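Local coordinates for protein pilin (Streptococcus pyogenes serotype M1, PDB 3GLD) that forms the backbone of the streptococcal pilus, stacking head to tail through intermolecular isopeptide bonds for host-cell adhesion, aggregation and biofilm formation, at residues A[21-27]-A[151-157]; A[234-238]-A[278-282]. The protein carries 2 engineered substitutions. All coordinates share one frame; numbering follows the deposited sequence.

Interaction 1 (A[21-27]-A[151-157])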
loop_
_atom_site.group_PDB
_atom_site.type_symbol
_atom_site.label_atom_id
_atom_site.label_comp_id
_atom_site.label_asym_id
_atom_site.label_seq_id
_atom_site.Cartn_x
_atom_site.Cartn_y
_atom_site.Cartn_z
ATOM N N VAL A 21 14.502 10.932 6.417
ATOM C CA VAL A 21 13.978 10.170 5.281
ATOM C C VAL A 21 12.464 10.364 5.228
ATOM O O VAL A 21 11.788 10.214 6.240
ATOM C CB VAL A 21 14.294 8.669 5.403
ATOM C CG1 VAL A 21 13.629 7.882 4.261
ATOM C CG2 VAL A 21 15.786 8.439 5.393
ATOM N N THR A 22 11.939 10.712 4.058
ATOM C CA THR A 22 10.493 10.889 3.908
ATOM C C THR A 22 9.941 9.729 3.096
ATOM O O THR A 22 10.473 9.382 2.036
ATOM C CB THR A 22 10.120 12.222 3.222
ATOM O OG1 THR A 22 10.559 13.317 4.031
ATOM C CG2 THR A 22 8.617 12.340 3.042
ATOM N N LYS A 23 8.888 9.112 3.616
ATOM C CA LYS A 23 8.236 8.004 2.920
ATOM C C LYS A 23 6.811 8.399 2.568
ATOM O O LYS A 23 6.066 8.891 3.417
ATOM C CB LYS A 23 8.279 6.731 3.784
ATOM C CG LYS A 23 7.565 5.500 3.203
ATOM C CD LYS A 23 8.048 5.157 1.792
ATOM C CE LYS A 23 7.545 3.821 1.340
ATOM N NZ LYS A 23 6.049 3.739 1.304
ATOM N N ASN A 24 6.456 8.212 1.304
ATOM C CA ASN A 24 5.106 8.425 0.832
ATOM C C ASN A 24 4.548 7.108 0.282
ATOM O O ASN A 24 5.294 6.265 -0.216
ATOM C CB ASN A 24 5.076 9.507 -0.255
ATOM C CG ASN A 24 5.227 10.927 0.304
ATOM O OD1 ASN A 24 6.123 11.673 -0.099
ATOM N ND2 ASN A 24 4.335 11.311 1.208
ATOM N N LEU A 25 3.240 6.917 0.399
ATOM C CA LEU A 25 2.605 5.751 -0.201
ATOM C C LEU A 25 1.571 6.231 -1.211
ATOM O O LEU A 25 0.536 6.785 -0.847
ATOM C CB LEU A 25 1.988 4.862 0.876
ATOM C CG LEU A 25 1.396 3.500 0.515
ATOM C CD1 LEU A 25 2.472 2.508 0.100
ATOM C CD2 LEU A 25 0.621 2.964 1.722
ATOM N N ASP A 26 1.878 6.028 -2.480
ATOM C CA ASP A 26 0.973 6.376 -3.560
ATOM C C ASP A 26 -0.104 5.290 -3.652
ATOM O O ASP A 26 0.220 4.112 -3.593
ATOM C CB ASP A 26 1.748 6.450 -4.879
ATOM C CG ASP A 26 1.491 7.737 -5.628
ATOM O OD1 ASP A 26 1.701 8.827 -5.049
ATOM O OD2 ASP A 26 1.075 7.662 -6.804
ATOM N N LEU A 27 -1.366 5.692 -3.789
ATOM C CA LEU A 27 -2.484 4.749 -3.888
ATOM C C LEU A 27 -3.072 4.687 -5.300
ATOM O O LEU A 27 -3.515 5.705 -5.847
ATOM C CB LEU A 27 -3.579 5.111 -2.873
ATOM C CG LEU A 27 -3.160 5.557 -1.458
ATOM C CD1 LEU A 27 -4.361 6.086 -0.683
ATOM C CD2 LEU A 27 -2.498 4.410 -0.691
ATOM N N ILE A 151 15.829 13.112 0.821
ATOM C CA ILE A 151 15.733 11.666 0.737
ATOM C C ILE A 151 14.246 11.322 0.889
ATOM O O ILE A 151 13.654 11.457 1.968
ATOM C CB ILE A 151 16.601 10.956 1.817
ATOM C CG1 ILE A 151 18.036 11.523 1.865
ATOM C CG2 ILE A 151 16.606 9.441 1.607
ATOM C CD1 ILE A 151 18.760 11.606 0.512
ATOM N N GLN A 152 13.651 10.919 -0.223
ATOM C CA GLN A 152 12.236 10.587 -0.292
ATOM C C GLN A 152 12.092 9.266 -1.028
ATOM O O GLN A 152 12.795 9.011 -2.016
ATOM C CB GLN A 152 11.460 11.695 -1.009
ATOM C CG GLN A 152 10.971 12.798 -0.076
ATOM C CD GLN A 152 10.744 14.141 -0.757
ATOM O OE1 GLN A 152 10.649 14.233 -1.986
ATOM N NE2 GLN A 152 10.669 15.202 0.052
ATOM N N PHE A 153 11.199 8.425 -0.512
ATOM C CA PHE A 153 10.845 7.163 -1.146
ATOM C C PHE A 153 9.315 7.080 -1.337
ATOM O O PHE A 153 8.547 7.462 -0.445
ATOM C CB PHE A 153 11.345 5.993 -0.302
ATOM C CG PHE A 153 12.840 5.803 -0.344
ATOM C CD1 PHE A 153 13.446 5.141 -1.408
ATOM C CD2 PHE A 153 13.643 6.264 0.701
ATOM C CE1 PHE A 153 14.839 4.950 -1.451
ATOM C CE2 PHE A 153 15.023 6.070 0.676
ATOM C CZ PHE A 153 15.622 5.412 -0.406
ATOM N N LYS A 154 8.876 6.585 -2.493
ATOM C CA LYS A 154 7.442 6.522 -2.802
ATOM C C LYS A 154 7.092 5.125 -3.299
ATOM O O LYS A 154 7.325 4.810 -4.458
ATOM C CB LYS A 154 7.060 7.582 -3.847
ATOM C CG LYS A 154 5.538 7.713 -4.093
ATOM C CD LYS A 154 5.125 9.018 -4.802
ATOM C CE LYS A 154 5.445 8.980 -6.295
ATOM N NZ LYS A 154 4.722 10.048 -7.064
ATOM N N ASN A 155 6.596 4.274 -2.402
ATOM C CA ASN A 155 6.042 2.990 -2.808
ATOM C C ASN A 155 4.612 3.167 -3.324
ATOM O O ASN A 155 3.950 4.168 -3.003
ATOM C CB ASN A 155 6.068 1.992 -1.654
ATOM C CG ASN A 155 7.474 1.574 -1.265
ATOM O OD1 ASN A 155 8.457 1.800 -2.000
ATOM N ND2 ASN A 155 7.583 0.955 -0.096
ATOM N N SER A 156 4.146 2.216 -4.135
ATOM C CA SER A 156 2.762 2.256 -4.662
ATOM C C SER A 156 1.937 1.109 -4.093
ATOM O O SER A 156 2.351 -0.049 -4.131
ATOM C CB SER A 156 2.720 2.231 -6.198
ATOM O OG SER A 156 1.393 2.516 -6.657
ATOM N N LEU A 157 0.792 1.449 -3.517
ATOM C CA LEU A 157 -0.127 0.439 -3.004
ATOM C C LEU A 157 -1.221 0.201 -4.041
ATOM O O LEU A 157 -2.015 1.096 -4.357
ATOM C CB LEU A 157 -0.746 0.891 -1.681
ATOM C CG LEU A 157 -1.801 -0.039 -1.087
ATOM C CD1 LEU A 157 -1.204 -1.361 -0.612
ATOM C CD2 LEU A 157 -2.519 0.698 0.057
HETATM O O HOH W 1 12.925 13.984 3.310
#
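Two parallel strands, 21-27 and 151-157, pair in register from Thr22-Gln152 to Leu27-Leu157 in the isopeptide-containing domain, bringing the cross-link partners Lys23 and Asn155 together on one face of the sheet. Five good backbone hydrogen bonds hold the pair, among them Asn24 N to Phe153 O at 2.8 Å; the one from Asn155 N to Asn24 O is weak. Lys23 bends at chi2 (54°) and again at chi4, carrying its end across Asn155 at about a right angle. CE comes 3.2 Å from Asn155 ND2, while NZ stands 3.6 Å from Asn155 CG, too far for a covalent bond. The isopeptide is therefore not made here, consistent with the engineered Ala104 at the site that normally promotes it. NZ instead donates to Asn24 O at 3.0 Å, from well above the carbonyl plane, and Asn155 OD1 takes the backbone N of Asp116. On the same face, Val21 CG1 meets the edge of the Phe153 ring in its plane, 3.9 Å from CD2, and toward the other end Leu25 CD1 packs against Leu157 CB. The other face is polar: Thr22 and Gln152 lie side by side, Asp26 crosses Lys154 with OD1 against CD and in a long salt bridge to NZ (3.8 Å), and a water joins Thr22 OG1 to Ile151 O. Strand 80-86 pairs antiparallel on the far edge of 21-27, and strand 113-114 with 151-169; Phe39 of strand 37-45 receives Lys23 in a cation-pi contact, Phe41 meets the Phe153 ring and Tyr70 of strand 65-70 touches Leu25.

Interaction 2 (A[234-238]-A[278-282])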
loop_
_atom_site.group_PDB
_atom_site.type_symbol
_atom_site.label_atom_id
_atom_site.label_comp_id
_atom_site.label_asym_id
_atom_site.label_seq_id
_atom_site.Cartn_x
_atom_site.Cartn_y
_atom_site.Cartn_z
ATOM N N ASN A 234 -12.812 -1.497 -3.399
ATOM C CA ASN A 234 -11.468 -1.299 -2.802
ATOM C C ASN A 234 -10.994 -2.524 -2.018
ATOM O O ASN A 234 -10.505 -2.409 -0.908
ATOM C CB ASN A 234 -11.418 -0.021 -1.951
ATOM C CG ASN A 234 -12.360 -0.050 -0.752
ATOM O OD1 ASN A 234 -13.266 -0.875 -0.676
ATOM N ND2 ASN A 234 -12.136 0.870 0.206
ATOM N N LEU A 235 -11.193 -3.717 -2.581
ATOM C CA LEU A 235 -10.722 -4.947 -1.946
ATOM C C LEU A 235 -9.190 -4.955 -1.897
ATOM O O LEU A 235 -8.546 -4.854 -2.931
ATOM C CB LEU A 235 -11.210 -6.163 -2.737
ATOM C CG LEU A 235 -10.862 -7.556 -2.199
ATOM C CD1 LEU A 235 -11.519 -7.801 -0.866
ATOM C CD2 LEU A 235 -11.290 -8.614 -3.208
ATOM N N PRO A 236 -8.599 -5.073 -0.693
ATOM C CA PRO A 236 -7.142 -5.137 -0.734
ATOM C C PRO A 236 -6.588 -6.433 -1.329
ATOM O O PRO A 236 -7.245 -7.486 -1.289
ATOM C CB PRO A 236 -6.726 -4.991 0.740
ATOM C CG PRO A 236 -7.954 -4.505 1.471
ATOM C CD PRO A 236 -9.128 -5.003 0.681
ATOM N N VAL A 237 -5.364 -6.353 -1.859
ATOM C CA VAL A 237 -4.633 -7.536 -2.299
ATOM C C VAL A 237 -4.234 -8.403 -1.103
ATOM O O VAL A 237 -3.894 -7.883 -0.031
ATOM C CB VAL A 237 -3.346 -7.138 -3.099
ATOM C CG1 VAL A 237 -2.591 -8.388 -3.574
ATOM C CG2 VAL A 237 -3.698 -6.288 -4.306
ATOM N N GLY A 238 -4.265 -9.721 -1.284
ATOM C CA GLY A 238 -3.865 -10.658 -0.232
ATOM C C GLY A 238 -4.941 -11.059 0.775
ATOM O O GLY A 238 -4.637 -11.685 1.793
ATOM N N THR A 278 -8.170 -16.120 -2.573
ATOM C CA THR A 278 -7.252 -15.084 -2.088
ATOM C C THR A 278 -7.109 -14.008 -3.149
ATOM O O THR A 278 -6.778 -14.299 -4.296
ATOM C CB THR A 278 -5.878 -15.673 -1.749
ATOM O OG1 THR A 278 -6.033 -16.597 -0.671
ATOM C CG2 THR A 278 -4.894 -14.587 -1.331
ATOM N N SER A 279 -7.381 -12.764 -2.774
ATOM C CA SER A 279 -7.387 -11.686 -3.755
ATOM C C SER A 279 -5.971 -11.388 -4.249
ATOM O O SER A 279 -5.014 -11.421 -3.468
ATOM C CB SER A 279 -8.036 -10.432 -3.192
ATOM O OG SER A 279 -7.268 -9.886 -2.154
ATOM N N THR A 280 -5.854 -11.144 -5.552
ATOM C CA THR A 280 -4.585 -10.766 -6.169
ATOM C C THR A 280 -4.728 -9.359 -6.738
ATOM O O THR A 280 -5.707 -8.670 -6.459
ATOM C CB THR A 280 -4.179 -11.745 -7.303
ATOM O OG1 THR A 280 -5.082 -11.577 -8.399
ATOM C CG2 THR A 280 -4.219 -13.179 -6.825
ATOM N N ASP A 281 -3.750 -8.916 -7.517
ATOM C CA ASP A 281 -3.837 -7.610 -8.138
ATOM C C ASP A 281 -4.779 -7.579 -9.351
ATOM O O ASP A 281 -5.047 -6.515 -9.903
ATOM C CB ASP A 281 -2.438 -7.084 -8.500
ATOM C CG ASP A 281 -1.747 -7.924 -9.556
ATOM O OD1 ASP A 281 -2.067 -9.126 -9.723
ATOM O OD2 ASP A 281 -0.857 -7.379 -10.232
ATOM N N LYS A 282 -5.281 -8.737 -9.755
ATOM C CA LYS A 282 -6.183 -8.839 -10.892
ATOM C C LYS A 282 -7.658 -8.732 -10.451
ATOM O O LYS A 282 -8.071 -9.384 -9.491
ATOM C CB LYS A 282 -5.986 -10.187 -11.586
ATOM C CG LYS A 282 -4.549 -10.451 -12.066
ATOM C CD LYS A 282 -4.204 -9.572 -13.264
ATOM C CE LYS A 282 -2.828 -9.926 -13.856
ATOM N NZ LYS A 282 -1.733 -9.648 -12.906
#
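Ser279 and Leu235 meet where two connections between the sheets of a beta-sandwich touch: residues 234-238 leave strand 229-236 toward strand 240-245 of the facing four-stranded sheet, and residues 278-282 lead from that sheet back to strand 284-291. The two backbones run at a steep angle, 109° between their directions, and the contact rests on the Ser279 side chain, one backbone bond and the apolar groups of Leu235 and Val237. Ser279 points its side chain at the other connection. Its chi1 of 67° sets OG between its own backbone N and carbonyl carbon, from where it donates to Pro236 O at 2.6 Å, lying in the carbonyl plane on a lone pair. The same OG receives the backbone N of Val239, so this buried hydroxyl both gives and accepts a bond. Leu235 CD2 packs against Ser279 CB at 3.7 Å, and the leucine side chain also reaches Thr160 and Leu162 of strand 151-169. Val237 lays both methyls against the backbone of 279-280: CG1 lies by the Ser279 carbonyl O, and CG2 is 3.8 Å from Thr280 O. Thr280 turns its own side chain away, and its OG1 takes the backbone N of Lys282, forming an ST turn. At Gly238 the backbone adopts a left-handed conformation (phi 86°) that suits a residue without a side chain, and Gly238 N donates to Ser279 O at 2.9 Å from above the carbonyl plane.

Overall arrangement
Both strands of interaction 1 come earlier in the sequence than either segment of interaction 2; interaction 1 lies in the N-terminal domain and interaction 2 in the C-terminal one. Their centres lie about 21 Å apart, and their nearest atoms, about 7 Å apart, do not touch. The tie between them is the long strand 151-169: its first part pairs with strand 18-27 in interaction 1, and its later part runs beside strand 229-236, from which residues 234-238 emerge. One broken strand thus passes from the isopeptide site of the first domain to the sandwich connections of the second, the two contacts lying toward the junction of an elongated subunit that stacks into the pilus.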